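Kelch domain-containing protein (Colletotrichum graminicola M1.001, PDB 5C86) is a fungal copper-dependent oxidase of the AA5 family that probably oxidises primary alcohols to aldehydes while reducing dioxygen to hydrogen peroxide. Local coordinates at residues S252-L257 and Q269-G274. Sequence-based numbering, arbitrary orientation.
Sequences SNAHIL and QKLANG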
loop_
_atom_site.group_PDB
_atom_site.type_symbol
_atom_site.label_atom_id
_atom_site.label_comp_id
_atom_site.label_asym_id
_atom_site.label_seq_id
_atom_site.Cartn_x
_atom_site.Cartn_y
_atom_site.Cartn_z
ATOM N N SER A 252 -12.557 -4.967 15.427
ATOM C CA SER A 252 -13.165 -5.172 14.170
ATOM C C SER A 252 -13.858 -3.863 13.754
ATOM O O SER A 252 -14.779 -3.898 12.924
ATOM C CB SER A 252 -14.148 -6.365 14.176
ATOM O OG SER A 252 -15.093 -6.207 15.257
ATOM N N ASN A 253 -13.432 -2.740 14.308
ATOM C CA ASN A 253 -14.065 -1.466 13.994
ATOM C C ASN A 253 -13.750 -1.060 12.564
ATOM O O ASN A 253 -12.646 -1.215 12.056
ATOM C CB ASN A 253 -13.616 -0.355 14.928
ATOM C CG ASN A 253 -14.066 -0.543 16.364
ATOM O OD1 ASN A 253 -14.927 -1.351 16.685
ATOM N ND2 ASN A 253 -13.517 0.234 17.202
ATOM N N ALA A 254 -14.738 -0.488 11.887
ATOM C CA ALA A 254 -14.713 -0.186 10.427
ATOM C C ALA A 254 -15.283 1.258 10.286
ATOM O O ALA A 254 -16.373 1.545 10.789
ATOM C CB ALA A 254 -15.465 -1.159 9.670
ATOM N N HIS A 255 -14.585 2.102 9.562
ATOM C CA HIS A 255 -14.983 3.513 9.339
ATOM C C HIS A 255 -14.708 3.905 7.905
ATOM O O HIS A 255 -13.814 3.341 7.234
ATOM C CB HIS A 255 -14.273 4.514 10.221
ATOM C CG HIS A 255 -14.562 4.349 11.662
ATOM N ND1 HIS A 255 -13.940 3.402 12.468
ATOM C CD2 HIS A 255 -15.472 4.982 12.454
ATOM C CE1 HIS A 255 -14.438 3.491 13.703
ATOM N NE2 HIS A 255 -15.368 4.441 13.719
ATOM N N ILE A 256 -15.530 4.819 7.371
ATOM C CA ILE A 256 -15.214 5.536 6.151
ATOM C C ILE A 256 -15.005 6.997 6.476
ATOM O O ILE A 256 -15.883 7.606 7.080
ATOM C CB ILE A 256 -16.325 5.370 5.075
ATOM C CG1 ILE A 256 -16.388 3.956 4.500
ATOM C CG2 ILE A 256 -16.169 6.458 3.983
ATOM C CD1 ILE A 256 -17.665 3.673 3.702
ATOM N N LEU A 257 -13.870 7.534 6.068
ATOM C CA LEU A 257 -13.462 8.926 6.219
ATOM C C LEU A 257 -13.709 9.617 4.920
ATOM O O LEU A 257 -13.445 9.027 3.812
ATOM C CB LEU A 257 -11.977 9.057 6.554
ATOM C CG LEU A 257 -11.378 8.155 7.609
ATOM C CD1 LEU A 257 -9.959 8.561 7.957
ATOM C CD2 LEU A 257 -12.150 7.825 8.807
ATOM N N GLN A 269 -17.719 8.186 9.231
ATOM C CA GLN A 269 -18.885 7.324 9.313
ATOM C C GLN A 269 -18.528 5.932 9.849
ATOM O O GLN A 269 -17.709 5.241 9.291
ATOM C CB GLN A 269 -19.507 7.137 7.894
ATOM C CG GLN A 269 -20.774 6.311 7.886
ATOM C CD GLN A 269 -21.814 7.009 8.737
ATOM O OE1 GLN A 269 -22.120 8.196 8.487
ATOM N NE2 GLN A 269 -22.287 6.335 9.795
ATOM N N LYS A 270 -19.087 5.568 10.960
ATOM C CA LYS A 270 -18.983 4.197 11.464
ATOM C C LYS A 270 -19.808 3.215 10.739
ATOM O O LYS A 270 -20.998 3.420 10.429
ATOM C CB LYS A 270 -19.304 4.200 12.945
ATOM C CG LYS A 270 -19.065 2.874 13.673
ATOM C CD LYS A 270 -19.201 3.061 15.181
ATOM C CE LYS A 270 -18.930 1.750 15.927
ATOM N NZ LYS A 270 -17.582 1.024 15.842
ATOM N N LEU A 271 -19.254 2.039 10.398
ATOM C CA LEU A 271 -19.927 1.011 9.746
ATOM C C LEU A 271 -20.160 -0.114 10.786
ATOM O O LEU A 271 -19.585 -0.073 11.905
ATOM C CB LEU A 271 -19.044 0.392 8.655
ATOM C CG LEU A 271 -18.463 1.458 7.667
ATOM C CD1 LEU A 271 -17.145 1.054 7.055
ATOM C CD2 LEU A 271 -19.569 1.630 6.651
ATOM N N ALA A 272 -20.961 -1.094 10.415
ATOM C CA ALA A 272 -21.090 -2.310 11.186
ATOM C C ALA A 272 -19.682 -2.916 11.274
ATOM O O ALA A 272 -18.901 -2.858 10.293
ATOM C CB ALA A 272 -22.055 -3.279 10.565
ATOM N N ASN A 273 -19.347 -3.469 12.423
ATOM C CA ASN A 273 -18.046 -4.109 12.543
ATOM C C ASN A 273 -17.902 -5.258 11.602
ATOM O O ASN A 273 -18.867 -5.957 11.237
ATOM C CB ASN A 273 -17.859 -4.632 13.958
ATOM C CG ASN A 273 -17.464 -3.547 14.925
ATOM O OD1 ASN A 273 -17.971 -2.427 14.911
ATOM N ND2 ASN A 273 -16.438 -3.848 15.749
ATOM N N GLY A 274 -16.667 -5.587 11.214
ATOM C CA GLY A 274 -16.417 -6.761 10.461
ATOM C C GLY A 274 -16.556 -8.007 11.405
ATOM O O GLY A 274 -16.717 -7.868 12.606
HETATM O O HOH W 1 -17.308 -0.276 13.332
#
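Asn-273 reaches across to Ser-252 and Asn-253 with one amide nitrogen that serves both. ND2 donates to Ser-252 OG at 2.8 Å, close to its own amide plane, and to a lone pair of Asn-253 OD1 at 3.1 Å; an amide suits this place because its NH2 carries two protons. The two amide planes stand 81° apart, although the side chains lie side by side. Ser-252 OG sits between its backbone N and carbonyl carbon (chi1 53°), within reach of that donor. At the other branch, a water takes hydrogen bonds from Ala-254 N and Lys-270 NZ and lies 2.7 Å from both Asn-273 OD1 and Leu-271 O, which compete for its protons, bridging the segments. These segments belong to the hairpin of strands 254-258 and 267-270, the outer pair of a four-stranded antiparallel sheet, a blade of the Kelch beta-propeller. In its hydrogen-bonded pair, Ile-256 N donates to Gln-269 O and Gln-269 N to Ile-256 O, each at 2.9 Å; Leu-271 N donates to Ala-254 O. On the face of Ile-256, Leu-271 CD1 packs 3.8 Å from Ala-254 CB, the small alanine admitting the branched leucine. On the other face, Lys-270 passes obliquely by the imidazole of His-255, its CB 3.9 Å from His-255 CD2. Further out, Asp-218 accepts from Asn-253 ND2, fixing the amide so that OD1 meets Asn-273.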